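Local coordinates for protein valine-pyruvate aminotransferase (PDB 3G7Q) that probably transfers the amino group of L-valine to pyruvate, yielding 3-methyl-2-oxobutanoate and L-alanine, with pyridoxal 5'-phosphate as cofactor, at residues Pro240-Met246 with Cys258-Asn264; Leu92-Ile96 with Arg235-Asn239. Residue numbers count along the deposited sequence, not the author numbering.

Contact 1 (Pro240-Met246 with Cys258-Asn264); sequences PNIILCM and CGIIIAN
Pro240 opens the first segment in a turn (phi/psi -59/-14), and its carbonyl O accepts a 3.0 Å hydrogen bond from Asn264 ND2. Asn264 suits this spot because its other amide atom, OD1, caps Thr267 N as the N-cap of helix 265-278. One water stands between the chains beyond the last direct backbone hydrogen bond, donating to Pro240 O (2.6 Å) and Ile242 O (2.7 Å) and accepting from Asn264 N (2.9 Å). From Ile242 the backbone is extended, and strands 242-246 and 259-262 run antiparallel, their axes 4.6 Å apart at 164°. Ile243 packs CG2 on Ile261 CG2 (3.6 Å) and CG1 on Ala263 CB (4.0 Å), where the small alanine leaves room. Leu244 (chi1 t, chi2 p) forms a hydrogen-bonded pair with Ile262, Leu244 N to Ile262 O and Ile262 N to Leu244 O, both 2.8 Å. Cys245 and Ile261 form the non-hydrogen-bonded pair, on the face covered by helices 107-118 and 265-278. Met246, a selenomethionine, repeats the pair of backbone hydrogen bonds with Ile260: Met246 N to Ile260 O and Ile260 N to Met246 O, each 2.8 Å. Its SE lies 3.9 Å from Ile262 CD1, on the face shared with Leu244 and Ile260. Beta-branched isoleucines, all chi1 m, suit such buried extended chain. This is the beta hairpin that brings the antiparallel strand into the seven-stranded mixed sheet of the class I aminotransferase large domain.

Contact 2 (Leu92-Ile96 with Arg235-Asn239); sequences LGWDI and RPLWN
Trp94 (chi1 m, chi2 -14°) lays one face of its indole against Trp238 CB, which stands 3.7 Å from the centroid of the Trp94 six-membered ring and 9° off its normal, a CH-pi contact. At the ring edge, Trp94 CZ2 meets Pro236 CB at 3.8 Å. The two indoles themselves lie obliquely, the Trp94 six-membered ring and the Trp238 five-membered ring having centroids 5.6 Å apart and planes at 34°. Trp238 (chi1 t, chi2 82°) in turn receives Ile96 CD1 over a face, 3.4 Å from the centroid of its six-membered ring; chi1 and chi2 of Ile96, both m, carry that methyl there. Broad flat rings thus take aliphatic groups on their faces. Apart from Leu92, the last residue of helix 77-92, both segments are loop. Gly93 leaves the helix with positive phi (75/23), a conformation easy for a residue without CB, and Asp95 centres an inverse gamma turn closed by a weak Ile96 N to Trp94 O bond of 2.9 Å. The nearest CA pairs are Trp94 with Trp238 (7.1 Å) and Leu92 with Pro236 (8.4 Å), and no direct hydrogen bond joins the segments. Instead, a water accepts from Trp94 NE1 (3.1 Å) and donates weakly to Pro236 O (3.4 Å). Such side-chain packing between two surface loops, over the Leu244 and Ile262 face of the large-domain sheet, joins the helix 77-92 exit to the approach of strand 242-247.

How the contacts relate
From the N terminus, the chain leaves helix 77-92 through 92-96 and enters edge strand 101-104. It then builds most of the central sheet before 235-239 returns to 92-96, so contact 2 closes a long loop with 138 intervening residues. Strand 242-247 follows almost at once, and contact 1 closes a short hairpin with 11 residues between its segments. The two closures are in series, neither nested nor crossed, with centres 11 Å apart. They touch directly: Trp94 CZ3 reaches Leu244 CD2 at 3.3 Å, while Ile262 CG2 lies 3.8 Å from Ile96 CD1. The loop pair of contact 2 thereby covers one face of the hairpin.

Contact 1 (Pro240-Met246 with Cys258-Asn264)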
# COMPACT_ATOMS: atom_id res chain seq x y z
N PRO A 240 22.27 -8.23 12.75
CA PRO A 240 22.20 -7.85 11.32
C PRO A 240 21.71 -8.89 10.30
O PRO A 240 21.41 -8.50 9.17
CB PRO A 240 23.64 -7.43 11.01
CG PRO A 240 24.17 -6.96 12.31
CD PRO A 240 23.61 -7.97 13.30
N ASN A 241 21.64 -10.18 10.66
CA ASN A 241 21.10 -11.20 9.76
C ASN A 241 19.62 -11.47 10.02
O ASN A 241 19.04 -12.42 9.47
CB ASN A 241 21.86 -12.51 9.87
CG ASN A 241 21.63 -13.43 8.68
OD1 ASN A 241 21.68 -12.99 7.55
ND2 ASN A 241 21.40 -14.72 8.94
N ILE A 242 19.00 -10.67 10.88
CA ILE A 242 17.58 -10.83 11.17
C ILE A 242 16.79 -9.70 10.53
O ILE A 242 17.24 -8.55 10.48
CB ILE A 242 17.32 -10.91 12.67
CG1 ILE A 242 17.87 -12.24 13.19
CG2 ILE A 242 15.81 -10.82 12.96
CD1 ILE A 242 17.74 -12.43 14.61
N ILE A 243 15.64 -10.05 9.98
CA ILE A 243 14.71 -9.08 9.41
C ILE A 243 13.48 -9.17 10.30
O ILE A 243 12.84 -10.21 10.36
CB ILE A 243 14.35 -9.38 7.95
CG1 ILE A 243 15.63 -9.45 7.06
CG2 ILE A 243 13.40 -8.29 7.39
CD1 ILE A 243 15.33 -9.92 5.64
N LEU A 244 13.14 -8.07 10.98
CA LEU A 244 12.06 -8.05 11.95
C LEU A 244 10.90 -7.18 11.46
O LEU A 244 11.12 -6.00 11.21
CB LEU A 244 12.64 -7.51 13.26
CG LEU A 244 11.81 -7.31 14.52
CD1 LEU A 244 11.07 -8.57 14.85
CD2 LEU A 244 12.77 -6.89 15.66
N CYS A 245 9.70 -7.76 11.35
CA CYS A 245 8.53 -7.03 10.85
C CYS A 245 7.62 -6.70 12.02
O CYS A 245 7.27 -7.58 12.80
CB CYS A 245 7.76 -7.85 9.83
SG CYS A 245 8.81 -8.27 8.40
N MSE A 246 7.26 -5.42 12.13
CA MSE A 246 6.37 -4.94 13.18
C MSE A 246 5.23 -4.19 12.51
O MSE A 246 5.27 -3.89 11.32
CB MSE A 246 7.14 -4.06 14.17
CG MSE A 246 8.30 -4.80 14.87
SE MSE A 246 9.15 -3.63 16.16
CE MSE A 246 7.62 -4.16 17.75
N CYS A 258 0.48 0.96 8.69
CA CYS A 258 1.86 1.20 9.01
C CYS A 258 2.66 -0.04 9.44
O CYS A 258 2.65 -0.42 10.61
CB CYS A 258 1.94 2.28 10.07
SG CYS A 258 3.56 2.93 10.17
N GLY A 259 3.32 -0.65 8.46
CA GLY A 259 4.21 -1.78 8.65
C GLY A 259 5.63 -1.27 8.82
O GLY A 259 6.01 -0.23 8.25
N ILE A 260 6.43 -1.97 9.62
CA ILE A 260 7.79 -1.56 9.90
C ILE A 260 8.72 -2.74 9.65
O ILE A 260 8.40 -3.85 10.06
CB ILE A 260 7.90 -1.16 11.38
CG1 ILE A 260 7.01 0.06 11.67
CG2 ILE A 260 9.34 -0.89 11.78
CD1 ILE A 260 6.72 0.28 13.15
N ILE A 261 9.85 -2.51 8.99
CA ILE A 261 10.83 -3.57 8.76
C ILE A 261 12.14 -3.11 9.36
O ILE A 261 12.60 -1.99 9.10
CB ILE A 261 11.06 -3.89 7.28
CG1 ILE A 261 9.79 -4.43 6.64
CG2 ILE A 261 12.19 -4.90 7.10
CD1 ILE A 261 9.90 -4.48 5.10
N ILE A 262 12.75 -3.98 10.16
CA ILE A 262 14.05 -3.68 10.79
C ILE A 262 15.02 -4.70 10.22
O ILE A 262 14.79 -5.89 10.34
CB ILE A 262 13.93 -3.74 12.33
CG1 ILE A 262 12.93 -2.67 12.79
CG2 ILE A 262 15.29 -3.50 13.00
CD1 ILE A 262 12.37 -2.94 14.10
N ALA A 263 16.11 -4.22 9.62
CA ALA A 263 17.08 -5.10 8.96
C ALA A 263 18.39 -4.38 8.74
O ALA A 263 18.48 -3.17 9.01
CB ALA A 263 16.51 -5.60 7.62
N ASN A 264 19.40 -5.10 8.25
CA ASN A 264 20.67 -4.46 7.92
C ASN A 264 20.43 -3.41 6.82
O ASN A 264 19.45 -3.50 6.08
CB ASN A 264 21.78 -5.47 7.55
CG ASN A 264 21.48 -6.27 6.28
OD1 ASN A 264 21.16 -5.72 5.23
ND2 ASN A 264 21.65 -7.59 6.37
O HOH W 1 18.97 -7.98 8.45

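Contact 2 (Leu92-Ile96 with Arg235-Asn239)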
# COMPACT_ATOMS: atom_id res chain seq x y z
N LEU A 92 15.79 -1.46 24.39
CA LEU A 92 16.30 -2.84 24.27
C LEU A 92 17.81 -2.97 24.07
O LEU A 92 18.35 -4.07 24.15
CB LEU A 92 15.57 -3.54 23.13
CG LEU A 92 14.07 -3.76 23.32
CD1 LEU A 92 13.39 -4.24 22.01
CD2 LEU A 92 13.76 -4.73 24.46
N GLY A 93 18.49 -1.86 23.82
CA GLY A 93 19.92 -1.89 23.56
C GLY A 93 20.27 -2.40 22.17
O GLY A 93 21.39 -2.87 21.95
N TRP A 94 19.34 -2.31 21.22
CA TRP A 94 19.64 -2.74 19.85
C TRP A 94 20.36 -1.62 19.09
O TRP A 94 19.98 -0.45 19.18
CB TRP A 94 18.38 -3.17 19.09
CG TRP A 94 17.66 -4.36 19.63
CD1 TRP A 94 18.11 -5.27 20.54
CD2 TRP A 94 16.40 -4.86 19.16
NE1 TRP A 94 17.17 -6.26 20.73
CE2 TRP A 94 16.11 -6.03 19.90
CE3 TRP A 94 15.47 -4.40 18.23
CZ2 TRP A 94 14.95 -6.76 19.71
CZ3 TRP A 94 14.31 -5.13 18.04
CH2 TRP A 94 14.05 -6.29 18.79
N ASP A 95 21.40 -1.98 18.33
CA ASP A 95 22.18 -0.99 17.58
C ASP A 95 21.46 -0.69 16.26
O ASP A 95 21.88 -1.12 15.19
CB ASP A 95 23.60 -1.51 17.37
CG ASP A 95 24.51 -0.51 16.70
OD1 ASP A 95 24.13 0.68 16.56
OD2 ASP A 95 25.62 -0.92 16.32
N ILE A 96 20.36 0.04 16.36
CA ILE A 96 19.51 0.38 15.22
C ILE A 96 19.66 1.85 14.88
O ILE A 96 19.74 2.68 15.77
CB ILE A 96 18.02 0.08 15.56
CG1 ILE A 96 17.80 -1.40 15.84
CG2 ILE A 96 17.08 0.46 14.43
CD1 ILE A 96 18.38 -2.29 14.78
N ARG A 235 12.67 -14.17 24.87
CA ARG A 235 13.75 -13.19 24.83
C ARG A 235 13.78 -12.54 23.47
O ARG A 235 13.84 -13.22 22.46
CB ARG A 235 15.10 -13.84 25.11
CG ARG A 235 16.27 -12.88 24.95
CD ARG A 235 17.63 -13.55 25.21
NE ARG A 235 17.53 -14.26 26.45
CZ ARG A 235 17.40 -15.58 26.60
NH1 ARG A 235 17.47 -16.42 25.57
NH2 ARG A 235 17.26 -16.06 27.83
N PRO A 236 13.72 -11.19 23.42
CA PRO A 236 13.80 -10.57 22.10
C PRO A 236 15.15 -10.83 21.44
O PRO A 236 16.16 -11.04 22.14
CB PRO A 236 13.60 -9.08 22.41
CG PRO A 236 12.91 -9.07 23.76
CD PRO A 236 13.52 -10.20 24.49
N LEU A 237 15.15 -10.84 20.11
CA LEU A 237 16.34 -11.13 19.32
C LEU A 237 16.47 -10.23 18.12
O LEU A 237 15.53 -10.11 17.33
CB LEU A 237 16.30 -12.57 18.80
CG LEU A 237 17.49 -13.08 17.95
CD1 LEU A 237 18.78 -13.12 18.75
CD2 LEU A 237 17.22 -14.48 17.35
N TRP A 238 17.62 -9.60 17.97
CA TRP A 238 17.93 -8.89 16.73
C TRP A 238 19.44 -8.87 16.52
O TRP A 238 20.22 -8.76 17.49
CB TRP A 238 17.38 -7.47 16.64
CG TRP A 238 17.55 -6.94 15.21
CD1 TRP A 238 16.73 -7.19 14.14
CD2 TRP A 238 18.62 -6.14 14.70
NE1 TRP A 238 17.23 -6.60 13.00
CE2 TRP A 238 18.38 -5.94 13.32
CE3 TRP A 238 19.76 -5.57 15.28
CZ2 TRP A 238 19.24 -5.20 12.52
CZ3 TRP A 238 20.60 -4.85 14.49
CH2 TRP A 238 20.34 -4.66 13.11
N ASN A 239 19.84 -9.11 15.28
CA ASN A 239 21.23 -8.96 14.85
C ASN A 239 21.16 -8.64 13.36
O ASN A 239 20.08 -8.73 12.76
CB ASN A 239 22.09 -10.18 15.20
CG ASN A 239 21.64 -11.44 14.52
OD1 ASN A 239 21.56 -11.50 13.30
ND2 ASN A 239 21.38 -12.49 15.31
O HOH W 2 17.40 -8.09 23.23